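Local coordinates for protein CG4930 (Drosophila melanogaster, PDB 3ISM) that inhibits the nuclease EndoG, one inhibitor chain engaging the active-site regions of two copies of the enzyme, at the interface of chains B and A and the interface of chains C and A. Sequence-based numbering; all coordinates share one arbitrary frame. Chains: chain A, CG4930; chain B/C, CG8862.

One inhibitor chain, A, meets two copies of the nuclease, B and C, at separate places. Contact 1 lies about 51 Å from contact 3 and about 55 Å from contact 2, measured between C-alpha centres, whereas contacts 2 and 3 are neighbours on chain C, about 13 Å apart. Contacts 1 and 3 repeat one theme: B:Arg99 or C:Arg99, backed by B:Phe75 or C:Phe75, holds A:Asp330 or A:Asp145, each centre about 7 Å from B:His101 or C:His101, the predicted proton acceptor. Contact 2 adds a charged patch beside contact 3. Equivalent aspartates thus reach both active sites, consistent with their obstruction.

Contact 1: the interface of chains B and A. Residues chain B 73-75, 99; chain A 286, 288, 330-331.
A:Tyr331 presents its ring face to the edge of B:Phe75, planes 72° apart, CE2 of the phenylalanine lying over the ring centre, beside the nuclease active site. B:Phe75 in turn lays CD2 over one face of the B:Arg99 guanidinium, and the ring of A:Phe286 stacks on the opposite face with planes 5° apart. B:Arg99 NH1 sits 3.7 Å from the centroid of the A:Phe286 ring, a cation-pi contact. The arginine meets A:Asp330 side-on in a nearly coplanar salt bridge, B:Arg99 NH2 reaching the syn lone pair of A:Asp330 OD2 at 2.9 Å. A:Asp330 OD1 takes B:Arg99 NE on its syn side and, on its anti side and tilted from the carboxylate plane, B:Arg99 N at 2.9 Å. CG of A:Asp330 stands between its own backbone N and carbonyl carbon (chi1 71°), which turns both oxygens toward the arginine. NH2 also donates to the main-chain O of A:Phe286 on a lone pair; with both carboxylate oxygens and this carbonyl in its plane, the guanidinium is held against turning. Water 1 joins the backbones, 2.7 Å from B:Arg99 O and 2.6 Å from A:Asp330 O.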
loop_
_atom_site.group_PDB
_atom_site.type_symbol
_atom_site.label_atom_id
_atom_site.label_comp_id
_atom_site.label_asym_id
_atom_site.label_seq_id
_atom_site.Cartn_x
_atom_site.Cartn_y
_atom_site.Cartn_z
ATOM N N CYS B 73 7.858 -27.707 -14.494
ATOM C CA CYS B 73 7.903 -26.361 -13.910
ATOM C C CYS B 73 7.842 -26.334 -12.391
ATOM O O CYS B 73 6.955 -26.943 -11.787
ATOM C CB CYS B 73 6.732 -25.536 -14.416
ATOM S SG CYS B 73 6.537 -25.518 -16.170
ATOM N N ASP B 74 8.754 -25.575 -11.786
ATOM C CA ASP B 74 8.808 -25.434 -10.334
ATOM C C ASP B 74 8.816 -23.967 -9.914
ATOM O O ASP B 74 9.294 -23.098 -10.651
ATOM C CB ASP B 74 10.040 -26.137 -9.762
ATOM C CG ASP B 74 10.103 -27.603 -10.139
ATOM O OD1 ASP B 74 9.176 -28.362 -9.757
ATOM O OD2 ASP B 74 11.086 -27.993 -10.814
ATOM N N PHE B 75 8.293 -23.714 -8.720
ATOM C CA PHE B 75 8.247 -22.381 -8.146
ATOM C C PHE B 75 9.664 -21.977 -7.739
ATOM O O PHE B 75 10.342 -22.705 -7.013
ATOM C CB PHE B 75 7.308 -22.363 -6.941
ATOM C CG PHE B 75 5.867 -22.688 -7.275
ATOM C CD1 PHE B 75 5.011 -21.706 -7.740
ATOM C CD2 PHE B 75 5.371 -23.969 -7.104
ATOM C CE1 PHE B 75 3.689 -21.992 -8.036
ATOM C CE2 PHE B 75 4.050 -24.265 -7.400
ATOM C CZ PHE B 75 3.206 -23.273 -7.867
ATOM N N ARG B 99 0.983 -20.623 -3.386
ATOM C CA ARG B 99 1.654 -19.704 -4.307
ATOM C C ARG B 99 0.748 -19.556 -5.523
ATOM O O ARG B 99 0.687 -20.453 -6.397
ATOM C CB ARG B 99 3.022 -20.251 -4.730
ATOM C CG ARG B 99 3.993 -20.425 -3.578
ATOM C CD ARG B 99 5.097 -21.404 -3.897
ATOM N NE ARG B 99 4.622 -22.779 -3.845
ATOM C CZ ARG B 99 5.403 -23.855 -3.747
ATOM N NH1 ARG B 99 6.724 -23.731 -3.674
ATOM N NH2 ARG B 99 4.855 -25.062 -3.713
ATOM N N PHE A 286 4.987 -29.694 -1.819
ATOM C CA PHE A 286 5.388 -28.290 -1.763
ATOM C C PHE A 286 6.650 -28.026 -2.569
ATOM O O PHE A 286 6.725 -27.043 -3.298
ATOM C CB PHE A 286 5.588 -27.803 -0.325
ATOM C CG PHE A 286 5.954 -26.335 -0.234
ATOM C CD1 PHE A 286 7.287 -25.934 -0.095
ATOM C CD2 PHE A 286 4.970 -25.357 -0.328
ATOM C CE1 PHE A 286 7.623 -24.594 -0.038
ATOM C CE2 PHE A 286 5.304 -24.003 -0.265
ATOM C CZ PHE A 286 6.630 -23.627 -0.125
ATOM N N GLY A 288 7.987 -29.806 -5.004
ATOM C CA GLY A 288 7.956 -30.266 -6.381
ATOM C C GLY A 288 7.808 -31.767 -6.435
ATOM O O GLY A 288 8.788 -32.492 -6.243
ATOM N N ASP A 330 -0.388 -27.190 -4.164
ATOM C CA ASP A 330 -0.627 -25.979 -4.942
ATOM C C ASP A 330 0.023 -26.024 -6.318
ATOM O O ASP A 330 -0.007 -25.044 -7.057
ATOM C CB ASP A 330 -0.251 -24.701 -4.159
ATOM C CG ASP A 330 1.256 -24.504 -3.973
ATOM O OD1 ASP A 330 1.625 -23.426 -3.447
ATOM O OD2 ASP A 330 2.068 -25.390 -4.329
ATOM N N TYR A 331 0.602 -27.171 -6.665
ATOM C CA TYR A 331 1.082 -27.408 -8.030
ATOM C C TYR A 331 -0.066 -27.707 -8.989
ATOM O O TYR A 331 0.149 -27.785 -10.205
ATOM C CB TYR A 331 2.076 -28.565 -8.060
ATOM C CG TYR A 331 3.485 -28.160 -7.759
ATOM C CD1 TYR A 331 4.367 -27.867 -8.784
ATOM C CD2 TYR A 331 3.939 -28.070 -6.445
ATOM C CE1 TYR A 331 5.679 -27.490 -8.519
ATOM C CE2 TYR A 331 5.249 -27.700 -6.164
ATOM C CZ TYR A 331 6.109 -27.409 -7.204
ATOM O OH TYR A 331 7.401 -27.040 -6.942
HETATM O O HOH W 1 -0.725 -22.542 -7.308
#

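Contact 2: the interface of chains C and A. Residues chain C 93-94; chain A 45, 94, 97-98.
C:Arg93 and C:Arg94 adjoin in a loop, the second with positive phi (55°), and face A:Glu94, A:Gly97 and A:Asp98 on helix 81-102, whose acidic side chains are one helical turn apart. This charged patch, an arginine pair of the nuclease against an acidic helix of the inhibitor, probably steadies the docking at the nearby active site. C:Arg93 leaves with CG anti to its backbone N (chi1 172°) and bends at chi2, bringing its tip to A:Asp98. There C:Arg93 NH2 makes a salt bridge to A:Asp98 OD1 at 2.6 Å, meeting this oxygen on the anti side, tilted out of the carboxylate plane. The guanidinium and carboxylate planes stand 84° apart, so the grip is not a flat two-pronged pair; NE adds a weak bond to the same OD1. Water 2 reinforces it, bound by NE of C:Arg93 at 2.7 Å and by A:Asp98 OD1 at 2.9 Å. An alanine at C:Arg93 would probably leave the A:Asp98 carboxylate without its charged mate and water 2 without its NE anchor. C:Arg94 runs extended from CG to NE alongside, its NE lying over the face of the C:Arg93 guanidinium. Two like charges are thus close together, and the neighbouring carboxylates would be expected to offset their repulsion. At the end of C:Arg94, NH2 meets A:Glu94 OE2 at 3.0 Å, this oxygen lying in the guanidinium plane.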
loop_
_atom_site.group_PDB
_atom_site.type_symbol
_atom_site.label_atom_id
_atom_site.label_comp_id
_atom_site.label_asym_id
_atom_site.label_seq_id
_atom_site.Cartn_x
_atom_site.Cartn_y
_atom_site.Cartn_z
ATOM N N ARG C 93 -10.624 16.847 6.990
ATOM C CA ARG C 93 -11.350 17.683 7.963
ATOM C C ARG C 93 -11.992 16.785 9.013
ATOM O O ARG C 93 -12.691 15.826 8.669
ATOM C CB ARG C 93 -12.406 18.589 7.292
ATOM C CG ARG C 93 -13.369 19.374 8.248
ATOM C CD ARG C 93 -12.706 20.630 8.903
ATOM N NE ARG C 93 -13.571 21.359 9.860
ATOM C CZ ARG C 93 -13.291 21.511 11.158
ATOM N NH1 ARG C 93 -12.178 20.999 11.670
ATOM N NH2 ARG C 93 -14.118 22.171 11.953
ATOM N N ARG C 94 -11.706 17.066 10.286
ATOM C CA ARG C 94 -12.257 16.258 11.392
ATOM C C ARG C 94 -11.959 14.735 11.298
ATOM O O ARG C 94 -12.701 13.917 11.840
ATOM C CB ARG C 94 -13.762 16.530 11.560
ATOM C CG ARG C 94 -14.078 17.959 12.015
ATOM C CD ARG C 94 -15.517 18.358 11.735
ATOM N NE ARG C 94 -15.979 19.416 12.651
ATOM C CZ ARG C 94 -16.994 20.249 12.408
ATOM N NH1 ARG C 94 -17.664 20.184 11.259
ATOM N NH2 ARG C 94 -17.337 21.170 13.314
ATOM N N GLN A 45 -18.197 21.917 3.008
ATOM C CA GLN A 45 -17.961 20.477 3.110
ATOM C C GLN A 45 -18.708 19.709 2.021
ATOM O O GLN A 45 -19.632 18.938 2.309
ATOM C CB GLN A 45 -18.381 19.950 4.484
ATOM C CG GLN A 45 -17.452 20.311 5.619
ATOM C CD GLN A 45 -18.051 20.006 6.988
ATOM O OE1 GLN A 45 -19.211 20.339 7.268
ATOM N NE2 GLN A 45 -17.256 19.382 7.854
ATOM N N GLU A 94 -17.708 27.278 17.348
ATOM C CA GLU A 94 -17.904 26.542 16.094
ATOM C C GLU A 94 -17.149 27.189 14.937
ATOM O O GLU A 94 -16.435 26.506 14.186
ATOM C CB GLU A 94 -19.393 26.452 15.753
ATOM C CG GLU A 94 -19.723 25.591 14.534
ATOM C CD GLU A 94 -19.575 24.102 14.784
ATOM O OE1 GLU A 94 -19.731 23.660 15.939
ATOM O OE2 GLU A 94 -19.319 23.365 13.812
ATOM N N GLY A 97 -13.330 26.686 15.172
ATOM C CA GLY A 97 -12.982 25.301 14.871
ATOM C C GLY A 97 -12.811 25.083 13.383
ATOM O O GLY A 97 -11.928 24.350 12.955
ATOM N N ASP A 98 -13.662 25.727 12.592
ATOM C CA ASP A 98 -13.529 25.688 11.137
ATOM C C ASP A 98 -12.381 26.550 10.638
ATOM O O ASP A 98 -11.639 26.141 9.738
ATOM C CB ASP A 98 -14.838 26.116 10.470
ATOM C CG ASP A 98 -15.920 25.077 10.627
ATOM O OD1 ASP A 98 -15.578 23.884 10.675
ATOM O OD2 ASP A 98 -17.102 25.436 10.720
HETATM O O HOH W 2 -15.978 21.842 8.691
#

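Contact 3: the interface of chains C and A. Residues chain C 75, 98-99, 133-134; chain A 141, 144-145, 147.
A:Asp145, with 85 Å² of its surface hidden by chain C, pushes its side chain between C:Asp98 and C:Arg99, the first two residues of the nuclease's DRGH motif, whose histidine is C:His101. Its CB lies against the carboxylate of C:Asp98, modelled too tightly for the separation to be trusted. From there CG takes the position between backbone N and carbonyl carbon (chi1 66°), carrying the two oxygens away from that carboxylate to the arginine. A:Asp145 OD2 accepts from C:Arg99 N on its anti side at 2.8 Å and from C:Arg99 NE on its syn side at 3.1 Å. At the other tip, A:Asp145 OD1 receives C:Arg99 NH2 on its syn lone pair at 3.0 Å, completing a side-on salt bridge with planes 23° apart. C:Phe75 covers one face of this guanidinium, CD2 over its centre. C:Asp98 is held within the nuclease: C:Arg134 grips it through NE and NH1, and C:Asn133 ND2 takes the anti lone pair of OD2. C:Arg134 spends its remaining NH2 across the interface on A:Ser141 O at 2.9 Å, from above the carbonyl plane. Water 3 links the main-chain O atoms of A:Asp145 and C:Arg99 with ND2 of C:Asn133, one of the residues that bind magnesium in this nuclease. The inhibitor loop thus lies across the start of strand 98-101 and the end of helix 129-133, elements that border the nuclease catalytic centre.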
loop_
_atom_site.group_PDB
_atom_site.type_symbol
_atom_site.label_atom_id
_atom_site.label_comp_id
_atom_site.label_asym_id
_atom_site.label_seq_id
_atom_site.Cartn_x
_atom_site.Cartn_y
_atom_site.Cartn_z
ATOM N N PHE C 75 -3.632 24.956 1.325
ATOM C CA PHE C 75 -3.781 23.551 1.009
ATOM C C PHE C 75 -4.752 23.387 -0.148
ATOM O O PHE C 75 -5.888 23.860 -0.070
ATOM C CB PHE C 75 -4.320 22.814 2.219
ATOM C CG PHE C 75 -3.299 22.577 3.295
ATOM C CD1 PHE C 75 -2.290 21.649 3.116
ATOM C CD2 PHE C 75 -3.359 23.277 4.503
ATOM C CE1 PHE C 75 -1.363 21.399 4.134
ATOM C CE2 PHE C 75 -2.425 23.035 5.512
ATOM C CZ PHE C 75 -1.436 22.093 5.323
ATOM N N ASP C 98 -3.694 15.692 10.831
ATOM C CA ASP C 98 -3.192 16.840 10.104
ATOM C C ASP C 98 -2.927 16.475 8.642
ATOM O O ASP C 98 -2.659 15.318 8.323
ATOM C CB ASP C 98 -1.868 17.318 10.734
ATOM C CG ASP C 98 -2.083 18.106 12.004
ATOM O OD1 ASP C 98 -3.213 18.086 12.533
ATOM O OD2 ASP C 98 -1.125 18.778 12.470
ATOM N N ARG C 99 -3.013 17.472 7.762
ATOM C CA ARG C 99 -2.441 17.366 6.427
ATOM C C ARG C 99 -0.930 17.544 6.596
ATOM O O ARG C 99 -0.449 18.658 6.820
ATOM C CB ARG C 99 -3.024 18.461 5.514
ATOM C CG ARG C 99 -4.500 18.288 5.236
ATOM C CD ARG C 99 -5.179 19.564 4.792
ATOM N NE ARG C 99 -5.233 20.571 5.850
ATOM C CZ ARG C 99 -5.955 21.677 5.755
ATOM N NH1 ARG C 99 -6.680 21.873 4.666
ATOM N NH2 ARG C 99 -5.960 22.571 6.742
ATOM N N ASN C 133 3.301 15.763 13.881
ATOM C CA ASN C 133 3.437 16.770 12.808
ATOM C C ASN C 133 3.926 18.148 13.288
ATOM O O ASN C 133 4.909 18.698 12.784
ATOM C CB ASN C 133 2.106 16.964 12.074
ATOM C CG ASN C 133 2.204 17.995 10.987
ATOM O OD1 ASN C 133 3.211 18.057 10.257
ATOM N ND2 ASN C 133 1.183 18.824 10.866
ATOM N N ARG C 134 3.243 18.678 14.293
ATOM C CA ARG C 134 3.482 20.027 14.785
ATOM C C ARG C 134 4.685 20.115 15.730
ATOM O O ARG C 134 5.163 21.209 16.062
ATOM C CB ARG C 134 2.211 20.512 15.473
ATOM C CG ARG C 134 0.998 20.478 14.533
ATOM C CD ARG C 134 -0.252 20.926 15.245
ATOM N NE ARG C 134 -1.460 20.307 14.708
ATOM C CZ ARG C 134 -2.644 20.341 15.305
ATOM N NH1 ARG C 134 -3.680 19.727 14.737
ATOM N NH2 ARG C 134 -2.798 20.983 16.463
ATOM N N SER A 141 -0.293 26.388 16.835
ATOM C CA SER A 141 0.041 24.958 16.697
ATOM C C SER A 141 -0.702 24.008 17.651
ATOM O O SER A 141 -0.709 22.795 17.444
ATOM C CB SER A 141 1.555 24.711 16.735
ATOM O OG SER A 141 2.102 25.084 17.978
ATOM N N SER A 144 -4.170 23.935 15.174
ATOM C CA SER A 144 -4.256 24.054 13.705
ATOM C C SER A 144 -3.067 23.420 12.966
ATOM O O SER A 144 -1.924 23.625 13.360
ATOM C CB SER A 144 -4.401 25.530 13.321
ATOM O OG SER A 144 -4.319 25.741 11.920
ATOM N N ASP A 145 -3.328 22.656 11.902
ATOM C CA ASP A 145 -2.220 22.081 11.112
ATOM C C ASP A 145 -1.525 23.104 10.196
ATOM O O ASP A 145 -0.591 22.772 9.459
ATOM C CB ASP A 145 -2.605 20.784 10.361
ATOM C CG ASP A 145 -3.659 20.984 9.260
ATOM O OD1 ASP A 145 -4.127 22.120 9.010
ATOM O OD2 ASP A 145 -4.025 19.961 8.635
ATOM N N PHE A 147 0.054 25.526 11.520
ATOM C CA PHE A 147 1.102 26.024 12.393
ATOM C C PHE A 147 1.948 24.863 12.948
ATOM O O PHE A 147 1.553 23.687 12.880
ATOM C CB PHE A 147 0.494 26.820 13.566
ATOM C CG PHE A 147 -0.370 28.006 13.157
ATOM C CD1 PHE A 147 -1.715 27.839 12.834
ATOM C CD2 PHE A 147 0.157 29.301 13.157
ATOM C CE1 PHE A 147 -2.528 28.942 12.474
ATOM C CE2 PHE A 147 -0.638 30.405 12.816
ATOM C CZ PHE A 147 -1.990 30.224 12.470
HETATM O O HOH W 3 0.408 20.439 8.495
#